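Local coordinates for protein nucleoporin NUP82 (Chaetomium thermophilum, PDB 5CWW) that is a structural component of the nuclear pore complex, probably also serving as a docking partner for nuclear transport factors, at residues 478-492 / 502-514. Numbering follows the deposited sequence. Where two conformers were deposited one is given.
Sequences TLKPAEVTPDGWPMF and FYVTHPAGITYIS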
# COMPACT_ATOMS: atom_id res chain seq x y z
N THR B 478 -6.20 -16.86 -11.95
CA THR B 478 -7.58 -16.44 -12.16
C THR B 478 -7.82 -16.14 -13.63
O THR B 478 -8.96 -15.92 -14.04
CB THR B 478 -7.94 -15.21 -11.31
OG1 THR B 478 -7.12 -14.10 -11.70
CG2 THR B 478 -7.74 -15.50 -9.83
N LEU B 479 -6.75 -16.11 -14.41
CA LEU B 479 -6.83 -15.87 -15.85
C LEU B 479 -6.19 -17.00 -16.65
O LEU B 479 -5.25 -17.65 -16.18
CB LEU B 479 -6.14 -14.55 -16.21
CG LEU B 479 -6.70 -13.26 -15.61
CD1 LEU B 479 -5.82 -12.08 -15.98
CD2 LEU B 479 -8.13 -13.03 -16.07
N LYS B 480 -6.70 -17.24 -17.85
CA LYS B 480 -6.05 -18.14 -18.78
C LYS B 480 -4.88 -17.39 -19.42
O LYS B 480 -4.90 -16.17 -19.46
CB LYS B 480 -7.01 -18.64 -19.85
CG LYS B 480 -8.32 -19.21 -19.32
CD LYS B 480 -9.05 -20.00 -20.40
CE LYS B 480 -10.46 -20.36 -19.98
NZ LYS B 480 -11.34 -19.16 -19.88
N PRO B 481 -3.87 -18.13 -19.91
CA PRO B 481 -2.70 -17.49 -20.53
C PRO B 481 -3.07 -16.49 -21.63
O PRO B 481 -2.42 -15.45 -21.76
CB PRO B 481 -1.93 -18.68 -21.12
CG PRO B 481 -2.30 -19.83 -20.25
CD PRO B 481 -3.73 -19.59 -19.84
N ALA B 482 -4.11 -16.81 -22.39
CA ALA B 482 -4.55 -15.95 -23.49
C ALA B 482 -5.20 -14.67 -22.99
O ALA B 482 -5.34 -13.70 -23.74
CB ALA B 482 -5.51 -16.72 -24.39
N GLU B 483 -5.61 -14.66 -21.72
CA GLU B 483 -6.30 -13.52 -21.14
C GLU B 483 -5.34 -12.53 -20.49
O GLU B 483 -5.71 -11.39 -20.20
CB GLU B 483 -7.33 -13.99 -20.11
CG GLU B 483 -8.45 -14.82 -20.71
CD GLU B 483 -9.44 -15.29 -19.67
OE1 GLU B 483 -9.02 -15.93 -18.68
OE2 GLU B 483 -10.65 -15.01 -19.83
N VAL B 484 -4.11 -12.97 -20.26
CA VAL B 484 -3.11 -12.14 -19.59
C VAL B 484 -2.62 -11.02 -20.50
O VAL B 484 -2.10 -11.27 -21.59
CB VAL B 484 -1.90 -12.98 -19.13
CG1 VAL B 484 -0.88 -12.10 -18.41
CG2 VAL B 484 -2.35 -14.12 -18.24
N THR B 485 -2.78 -9.78 -20.05
CA THR B 485 -2.23 -8.62 -20.74
C THR B 485 -0.93 -8.21 -20.04
O THR B 485 -0.84 -8.28 -18.82
CB THR B 485 -3.22 -7.43 -20.75
OG1 THR B 485 -3.50 -7.02 -19.41
CG2 THR B 485 -4.51 -7.82 -21.44
N PRO B 486 0.08 -7.79 -20.82
CA PRO B 486 1.41 -7.55 -20.26
C PRO B 486 1.45 -6.41 -19.23
O PRO B 486 2.29 -6.43 -18.33
CB PRO B 486 2.25 -7.19 -21.49
CG PRO B 486 1.27 -6.64 -22.46
CD PRO B 486 -0.00 -7.40 -22.24
N ASP B 487 0.55 -5.45 -19.38
CA ASP B 487 0.50 -4.29 -18.49
C ASP B 487 -0.85 -4.20 -17.79
O ASP B 487 -1.33 -3.11 -17.47
CB ASP B 487 0.77 -3.01 -19.28
CG ASP B 487 -0.23 -2.79 -20.40
OD1 ASP B 487 -0.92 -3.76 -20.79
OD2 ASP B 487 -0.33 -1.65 -20.90
N GLY B 488 -1.47 -5.35 -17.54
CA GLY B 488 -2.78 -5.39 -16.92
C GLY B 488 -2.72 -5.05 -15.44
O GLY B 488 -1.76 -5.39 -14.75
N TRP B 489 -3.77 -4.39 -14.96
CA TRP B 489 -3.88 -4.01 -13.56
C TRP B 489 -5.11 -4.64 -12.92
O TRP B 489 -6.15 -4.00 -12.79
CB TRP B 489 -3.95 -2.48 -13.42
CG TRP B 489 -2.61 -1.83 -13.36
CD1 TRP B 489 -1.82 -1.49 -14.42
CD2 TRP B 489 -1.91 -1.43 -12.18
NE1 TRP B 489 -0.66 -0.90 -13.97
CE2 TRP B 489 -0.69 -0.85 -12.60
CE3 TRP B 489 -2.19 -1.50 -10.81
CZ2 TRP B 489 0.25 -0.35 -11.69
CZ3 TRP B 489 -1.26 -1.00 -9.92
CH2 TRP B 489 -0.05 -0.44 -10.36
N PRO B 490 -5.01 -5.92 -12.53
CA PRO B 490 -6.13 -6.56 -11.84
C PRO B 490 -6.28 -6.01 -10.42
O PRO B 490 -5.28 -5.58 -9.84
CB PRO B 490 -5.74 -8.04 -11.83
CG PRO B 490 -4.24 -8.04 -11.90
CD PRO B 490 -3.87 -6.84 -12.73
N MET B 491 -7.50 -6.02 -9.89
CA MET B 491 -7.79 -5.38 -8.60
C MET B 491 -8.54 -6.29 -7.65
O MET B 491 -9.39 -7.07 -8.06
CB MET B 491 -8.61 -4.11 -8.83
CG MET B 491 -7.94 -3.08 -9.73
SD MET B 491 -9.10 -1.78 -10.22
CE MET B 491 -10.07 -2.65 -11.45
N PHE B 492 -8.24 -6.17 -6.36
CA PHE B 492 -9.03 -6.82 -5.31
C PHE B 492 -10.23 -5.96 -4.95
O PHE B 492 -10.18 -4.73 -5.05
CB PHE B 492 -8.18 -7.06 -4.06
CG PHE B 492 -7.32 -8.29 -4.12
CD1 PHE B 492 -7.84 -9.51 -4.50
CD2 PHE B 492 -5.98 -8.22 -3.77
CE1 PHE B 492 -7.04 -10.64 -4.54
CE2 PHE B 492 -5.17 -9.34 -3.81
CZ PHE B 492 -5.71 -10.56 -4.20
N PHE B 502 -13.86 -12.33 -1.41
CA PHE B 502 -13.44 -11.12 -2.12
C PHE B 502 -13.43 -11.37 -3.62
O PHE B 502 -13.59 -12.50 -4.07
CB PHE B 502 -12.05 -10.66 -1.64
CG PHE B 502 -11.01 -11.74 -1.65
CD1 PHE B 502 -10.89 -12.61 -0.57
CD2 PHE B 502 -10.15 -11.89 -2.72
CE1 PHE B 502 -9.93 -13.60 -0.57
CE2 PHE B 502 -9.19 -12.88 -2.73
CZ PHE B 502 -9.08 -13.74 -1.65
N TYR B 503 -13.24 -10.29 -4.39
CA TYR B 503 -13.31 -10.37 -5.84
C TYR B 503 -12.01 -9.94 -6.51
O TYR B 503 -11.24 -9.17 -5.95
CB TYR B 503 -14.46 -9.51 -6.36
CG TYR B 503 -15.78 -9.88 -5.73
CD1 TYR B 503 -16.55 -10.90 -6.26
CD2 TYR B 503 -16.25 -9.21 -4.61
CE1 TYR B 503 -17.75 -11.25 -5.69
CE2 TYR B 503 -17.46 -9.56 -4.03
CZ TYR B 503 -18.20 -10.58 -4.58
OH TYR B 503 -19.40 -10.94 -4.02
N VAL B 504 -11.79 -10.45 -7.72
CA VAL B 504 -10.70 -10.02 -8.57
C VAL B 504 -11.28 -9.51 -9.88
O VAL B 504 -11.94 -10.26 -10.61
CB VAL B 504 -9.70 -11.17 -8.85
CG1 VAL B 504 -8.65 -10.76 -9.88
CG2 VAL B 504 -9.02 -11.59 -7.55
N THR B 505 -11.03 -8.24 -10.18
CA THR B 505 -11.51 -7.61 -11.40
C THR B 505 -10.36 -7.37 -12.36
O THR B 505 -9.29 -6.91 -11.96
CB THR B 505 -12.23 -6.28 -11.12
OG1 THR B 505 -13.32 -6.50 -10.21
CG2 THR B 505 -12.78 -5.67 -12.41
N HIS B 506 -10.60 -7.66 -13.63
CA HIS B 506 -9.58 -7.56 -14.68
C HIS B 506 -10.33 -7.34 -15.99
O HIS B 506 -11.48 -7.76 -16.11
CB HIS B 506 -8.72 -8.82 -14.71
CG HIS B 506 -7.56 -8.75 -15.65
ND1 HIS B 506 -7.64 -9.15 -16.97
CD2 HIS B 506 -6.28 -8.35 -15.45
CE1 HIS B 506 -6.46 -8.98 -17.55
NE2 HIS B 506 -5.62 -8.50 -16.65
N PRO B 507 -9.70 -6.68 -16.98
CA PRO B 507 -10.41 -6.49 -18.25
C PRO B 507 -10.92 -7.79 -18.87
O PRO B 507 -11.86 -7.76 -19.66
CB PRO B 507 -9.35 -5.84 -19.14
CG PRO B 507 -8.49 -5.08 -18.18
CD PRO B 507 -8.44 -5.91 -16.93
N ALA B 508 -10.31 -8.91 -18.51
CA ALA B 508 -10.72 -10.21 -19.04
C ALA B 508 -12.01 -10.70 -18.38
O ALA B 508 -12.80 -11.40 -19.01
CB ALA B 508 -9.61 -11.23 -18.85
N GLY B 509 -12.21 -10.33 -17.12
CA GLY B 509 -13.41 -10.72 -16.40
C GLY B 509 -13.31 -10.54 -14.89
O GLY B 509 -12.32 -10.01 -14.38
N ILE B 510 -14.34 -10.99 -14.19
CA ILE B 510 -14.42 -10.88 -12.74
C ILE B 510 -14.48 -12.27 -12.10
O ILE B 510 -15.14 -13.16 -12.62
CB ILE B 510 -15.64 -10.05 -12.29
CG1 ILE B 510 -15.64 -8.68 -12.99
CG2 ILE B 510 -15.66 -9.89 -10.78
CD1 ILE B 510 -16.89 -7.86 -12.75
N THR B 511 -13.80 -12.42 -10.97
CA THR B 511 -13.75 -13.70 -10.26
C THR B 511 -14.11 -13.55 -8.78
O THR B 511 -13.62 -12.66 -8.10
CB THR B 511 -12.35 -14.34 -10.36
OG1 THR B 511 -12.02 -14.55 -11.74
CG2 THR B 511 -12.31 -15.68 -9.63
N TYR B 512 -14.97 -14.45 -8.30
CA TYR B 512 -15.31 -14.54 -6.89
C TYR B 512 -14.39 -15.55 -6.20
O TYR B 512 -14.12 -16.61 -6.74
CB TYR B 512 -16.77 -14.96 -6.71
CG TYR B 512 -17.15 -15.30 -5.28
CD1 TYR B 512 -17.50 -14.30 -4.37
CD2 TYR B 512 -17.18 -16.62 -4.84
CE1 TYR B 512 -17.85 -14.61 -3.07
CE2 TYR B 512 -17.53 -16.93 -3.54
CZ TYR B 512 -17.86 -15.92 -2.66
OH TYR B 512 -18.21 -16.22 -1.36
N ILE B 513 -13.91 -15.19 -5.01
CA ILE B 513 -13.02 -16.05 -4.24
C ILE B 513 -13.50 -16.10 -2.80
O ILE B 513 -13.94 -15.09 -2.26
CB ILE B 513 -11.56 -15.55 -4.28
CG1 ILE B 513 -11.02 -15.54 -5.71
CG2 ILE B 513 -10.66 -16.42 -3.40
CD1 ILE B 513 -9.73 -14.76 -5.88
N SER B 514 -13.40 -17.27 -2.17
CA SER B 514 -13.73 -17.40 -0.76
C SER B 514 -12.80 -18.36 -0.02
O SER B 514 -12.47 -19.43 -0.54
CB SER B 514 -15.16 -17.87 -0.58
OG SER B 514 -15.40 -18.16 0.79
O HOH W 1 -2.79 -8.95 -17.04
O HOH W 2 -12.25 -6.75 -7.74
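Met-491 and Thr-505 form an antiparallel hydrogen-bonded pair: Met-491 N donates to Thr-505 O and Thr-505 N to Met-491 O, both at 2.9 Å. A water donates to Met-491 O and is hydrogen-bonded to Thr-505 OG1 at 2.7 Å, while Ala-565 N also bonds that hydroxyl. A second water joins His-506 NE2 to the backbone of Thr-485, to whose O it donates. Across the imidazole, ND1 accepts the N-H of Ala-508 in the turn, 25° out of the ring plane, so both ring nitrogens are engaged and the rotation of the ring is fixed. The Glu-483 carboxylate is held by Lys-480 N at OE1 and by a salt bridge from OE2 to Arg-551. With CG anti to the backbone N (chi1 -174°), the His-506 ring reaches into the loop 478-490. Leu-479 CD1 sits over the centre of one face of the His-506 ring, 3.5 Å from its centroid in a CH-pi contact, and Pro-507 CD covers the opposite face toward the rim; Pro-490 packs along the ring edge, CB 3.7 Å from His-506 CD2.

Strands 491-494, 501-506 and 509-514, completed by 548-554, make a four-stranded antiparallel blade of the N-terminal beta-propeller domain, as in WD-repeat proteins. The loop 478-490 leads in from strand 469-476 of the preceding sheet and passes over the type I turn His-506 to Gly-509. There the other methyl of Leu-479, CD2, meets Ala-508 CB at 3.6 Å, beside Glu-483 CB.

Farther along the hairpin, Phe-492 CE1 touches both Phe-502 CE2 (3.6 Å) and Val-504 CG2 (3.7 Å), the two phenyl planes inclined at 82°. Cys-429 of the neighbouring sheet touches both phenylalanines, and Val-437 packs against Val-504 and Thr-478.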